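Local coordinates for periplasmic binding protein (PDB 4PAG) that probably captures a metal-chelate or similar small solute in the periplasm and delivers it to an ABC transporter for uptake, at residues I20-S31 with T40-P48. Sequence-based numbering, arbitrary orientation.
Sequences ITRIYGSAPPIS and TPLIGVNSP
Ile23 CG2 packs against the ring of Pro41, 3.9 Å from Pro41 CG, and against Leu42 CD2, while on the other face of the strand Ile43 CD1 lies 3.7 Å from Tyr24 CB. With chi1 at 64°, Ile43 CG1 sits between its backbone N and carbonyl carbon and carries CD1 to Tyr24, while CG2, anti to the carbonyl carbon, lies over one face of the Arg22 guanidinium, whose NH2 is hydrogen-bonded to Ala88 O. Between the two apolar clusters the backbones form a single parallel bridge: Ile23 N donates to Pro41 O at 2.8 Å, and Ile23 O receives Ile43 N at 3.0 Å. Strand 23-25 is an edge of the three-stranded parallel sheet, and the chain returning from helix 28-37 thus lines its outer side. Farther along, a water accepts from Gly25 N and donates to Ser31 OG and Gly44 O. Asn46 closes the polar edge. Asn46 ND2 points almost straight at Gly25 O (2.8 Å, 178° at the hydrogen), with that oxygen in the amide plane, and also bonds Gly72 O; Asn46 OD1 takes a short 2.5 Å bond from Ser31 OG. A leucine here would probably leave Gly25 O without its amide donor and Ser31 OG without its acceptor. Both ends of one buried amide therefore pin segment 40-48 at once to the strand's end and to the first turn of the following helix.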
loop_
_atom_site.group_PDB
_atom_site.type_symbol
_atom_site.label_atom_id
_atom_site.label_comp_id
_atom_site.label_asym_id
_atom_site.label_seq_id
_atom_site.Cartn_x
_atom_site.Cartn_y
_atom_site.Cartn_z
ATOM N N ILE A 20 -2.339 -15.059 -20.691
ATOM C CA ILE A 20 -2.680 -13.652 -20.540
ATOM C C ILE A 20 -1.469 -12.845 -20.996
ATOM O O ILE A 20 -0.425 -12.876 -20.345
ATOM C CB ILE A 20 -2.993 -13.306 -19.066
ATOM C CG1 ILE A 20 -4.086 -14.227 -18.503
ATOM C CG2 ILE A 20 -3.388 -11.841 -18.924
ATOM C CD1 ILE A 20 -5.428 -14.124 -19.188
ATOM N N THR A 21 -1.600 -12.142 -22.116
ATOM C CA THR A 21 -0.520 -11.302 -22.628
ATOM C C THR A 21 -0.809 -9.807 -22.448
ATOM O O THR A 21 0.082 -8.985 -22.629
ATOM C CB THR A 21 -0.279 -11.579 -24.118
ATOM O OG1 THR A 21 -1.447 -11.207 -24.852
ATOM C CG2 THR A 21 0.024 -13.067 -24.355
ATOM N N ARG A 22 -2.052 -9.466 -22.102
ATOM C CA ARG A 22 -2.462 -8.077 -21.863
ATOM C C ARG A 22 -3.344 -8.040 -20.619
ATOM O O ARG A 22 -4.341 -8.749 -20.549
ATOM C CB ARG A 22 -3.235 -7.522 -23.069
ATOM C CG ARG A 22 -2.501 -7.626 -24.402
ATOM C CD ARG A 22 -3.314 -7.043 -25.554
ATOM N NE ARG A 22 -3.495 -5.593 -25.425
ATOM C CZ ARG A 22 -2.580 -4.669 -25.745
ATOM N NH1 ARG A 22 -1.389 -5.016 -26.232
ATOM N NH2 ARG A 22 -2.857 -3.380 -25.576
ATOM N N ILE A 23 -2.976 -7.224 -19.636
ATOM C CA ILE A 23 -3.718 -7.168 -18.378
ATOM C C ILE A 23 -3.801 -5.722 -17.907
ATOM O O ILE A 23 -2.962 -4.905 -18.258
ATOM C CB ILE A 23 -3.063 -8.077 -17.305
ATOM C CG1 ILE A 23 -3.991 -8.295 -16.107
ATOM C CG2 ILE A 23 -1.731 -7.510 -16.824
ATOM C CD1 ILE A 23 -3.569 -9.455 -15.218
ATOM N N TYR A 24 -4.830 -5.413 -17.135
ATOM C CA TYR A 24 -5.028 -4.077 -16.593
ATOM C C TYR A 24 -5.491 -4.207 -15.148
ATOM O O TYR A 24 -6.364 -5.016 -14.841
ATOM C CB TYR A 24 -6.052 -3.324 -17.446
ATOM C CG TYR A 24 -6.555 -2.021 -16.868
ATOM C CD1 TYR A 24 -5.739 -0.898 -16.794
ATOM C CD2 TYR A 24 -7.865 -1.908 -16.407
ATOM C CE1 TYR A 24 -6.210 0.297 -16.259
ATOM C CE2 TYR A 24 -8.344 -0.721 -15.881
ATOM C CZ TYR A 24 -7.512 0.383 -15.808
ATOM O OH TYR A 24 -8.002 1.569 -15.279
ATOM N N GLY A 25 -4.871 -3.430 -14.266
ATOM C CA GLY A 25 -5.295 -3.342 -12.876
ATOM C C GLY A 25 -6.147 -2.106 -12.685
ATOM O O GLY A 25 -5.840 -1.054 -13.233
ATOM N N SER A 26 -7.207 -2.236 -11.893
ATOM C CA SER A 26 -8.218 -1.183 -11.752
ATOM C C SER A 26 -7.757 0.040 -10.943
ATOM O O SER A 26 -8.373 1.105 -11.015
ATOM C CB SER A 26 -9.477 -1.771 -11.109
ATOM O OG SER A 26 -9.288 -1.990 -9.716
ATOM N N ALA A 27 -6.689 -0.124 -10.166
ATOM C CA ALA A 27 -6.204 0.919 -9.276
ATOM C C ALA A 27 -4.752 0.629 -8.874
ATOM O O ALA A 27 -4.289 -0.496 -9.025
ATOM C CB ALA A 27 -7.086 0.994 -8.045
ATOM N N PRO A 28 -4.035 1.637 -8.346
ATOM C CA PRO A 28 -2.620 1.426 -8.044
ATOM C C PRO A 28 -2.287 0.224 -7.134
ATOM O O PRO A 28 -1.289 -0.445 -7.386
ATOM C CB PRO A 28 -2.199 2.759 -7.412
ATOM C CG PRO A 28 -3.098 3.758 -8.050
ATOM C CD PRO A 28 -4.422 3.048 -8.151
ATOM N N PRO A 29 -3.113 -0.072 -6.103
ATOM C CA PRO A 29 -2.796 -1.279 -5.322
ATOM C C PRO A 29 -2.651 -2.527 -6.206
ATOM O O PRO A 29 -1.796 -3.390 -5.954
ATOM C CB PRO A 29 -4.019 -1.435 -4.402
ATOM C CG PRO A 29 -4.629 -0.082 -4.329
ATOM C CD PRO A 29 -4.366 0.558 -5.656
ATOM N N ILE A 30 -3.480 -2.603 -7.242
ATOM C CA ILE A 30 -3.490 -3.753 -8.145
ATOM C C ILE A 30 -2.375 -3.676 -9.178
ATOM O O ILE A 30 -1.647 -4.646 -9.390
ATOM C CB ILE A 30 -4.828 -3.882 -8.900
ATOM C CG1 ILE A 30 -6.029 -3.771 -7.949
ATOM C CG2 ILE A 30 -4.859 -5.186 -9.687
ATOM C CD1 ILE A 30 -6.067 -4.795 -6.830
ATOM N N SER A 31 -2.258 -2.527 -9.835
ATOM C CA SER A 31 -1.207 -2.308 -10.815
ATOM C C SER A 31 0.187 -2.509 -10.210
ATOM O O SER A 31 1.027 -3.145 -10.831
ATOM C CB SER A 31 -1.344 -0.918 -11.439
ATOM O OG SER A 31 -2.595 -0.844 -12.111
ATOM N N THR A 40 5.432 -7.218 -17.910
ATOM C CA THR A 40 5.332 -7.405 -19.356
ATOM C C THR A 40 3.903 -7.212 -19.893
ATOM O O THR A 40 3.704 -6.426 -20.810
ATOM C CB THR A 40 5.900 -8.773 -19.786
ATOM O OG1 THR A 40 7.211 -8.931 -19.234
ATOM C CG2 THR A 40 5.988 -8.869 -21.293
ATOM N N PRO A 41 2.900 -7.881 -19.302
ATOM C CA PRO A 41 1.561 -7.742 -19.901
ATOM C C PRO A 41 0.745 -6.486 -19.520
ATOM O O PRO A 41 -0.360 -6.319 -20.030
ATOM C CB PRO A 41 0.844 -8.997 -19.424
ATOM C CG PRO A 41 1.478 -9.315 -18.114
ATOM C CD PRO A 41 2.891 -8.784 -18.137
ATOM N N LEU A 42 1.255 -5.615 -18.651
ATOM C CA LEU A 42 0.495 -4.418 -18.269
ATOM C C LEU A 42 0.272 -3.474 -19.449
ATOM O O LEU A 42 1.221 -3.074 -20.103
ATOM C CB LEU A 42 1.203 -3.638 -17.161
ATOM C CG LEU A 42 0.964 -4.085 -15.729
ATOM C CD1 LEU A 42 1.949 -3.358 -14.828
ATOM C CD2 LEU A 42 -0.472 -3.812 -15.304
ATOM N N ILE A 43 -0.982 -3.109 -19.698
ATOM C CA ILE A 43 -1.320 -2.205 -20.808
ATOM C C ILE A 43 -1.181 -0.729 -20.445
ATOM O O ILE A 43 -1.146 0.130 -21.332
ATOM C CB ILE A 43 -2.768 -2.430 -21.304
ATOM C CG1 ILE A 43 -3.789 -2.088 -20.213
ATOM C CG2 ILE A 43 -2.952 -3.863 -21.764
ATOM C CD1 ILE A 43 -5.178 -1.788 -20.733
ATOM N N GLY A 44 -1.117 -0.442 -19.146
ATOM C CA GLY A 44 -1.127 0.919 -18.653
ATOM C C GLY A 44 -1.087 0.983 -17.136
ATOM O O GLY A 44 -1.209 -0.044 -16.456
ATOM N N VAL A 45 -0.888 2.194 -16.618
ATOM C CA VAL A 45 -0.938 2.458 -15.185
ATOM C C VAL A 45 -2.186 3.311 -14.892
ATOM O O VAL A 45 -2.875 3.767 -15.819
ATOM C CB VAL A 45 0.352 3.152 -14.673
ATOM C CG1 VAL A 45 1.545 2.215 -14.793
ATOM C CG2 VAL A 45 0.630 4.453 -15.415
ATOM N N ASN A 46 -2.484 3.512 -13.611
ATOM C CA ASN A 46 -3.685 4.238 -13.201
ATOM C C ASN A 46 -3.408 5.716 -12.952
ATOM O O ASN A 46 -4.260 6.560 -13.221
ATOM C CB ASN A 46 -4.282 3.611 -11.938
ATOM C CG ASN A 46 -4.465 2.121 -12.068
ATOM O OD1 ASN A 46 -3.706 1.344 -11.489
ATOM N ND2 ASN A 46 -5.445 1.708 -12.868
ATOM N N SER A 47 -2.220 5.999 -12.420
ATOM C CA SER A 47 -1.767 7.341 -12.066
ATOM C C SER A 47 -0.344 7.541 -12.600
ATOM O O SER A 47 0.324 6.568 -12.960
ATOM C CB SER A 47 -1.732 7.495 -10.541
ATOM O OG SER A 47 -3.008 7.314 -9.967
ATOM N N PRO A 48 0.134 8.794 -12.635
ATOM C CA PRO A 48 1.530 9.041 -13.010
ATOM C C PRO A 48 2.478 8.214 -12.158
ATOM O O PRO A 48 2.300 8.129 -10.939
ATOM C CB PRO A 48 1.720 10.535 -12.721
ATOM C CG PRO A 48 0.356 11.118 -12.758
ATOM C CD PRO A 48 -0.601 10.042 -12.353
HETATM O O HOH W 1 -2.916 -1.378 -14.665
#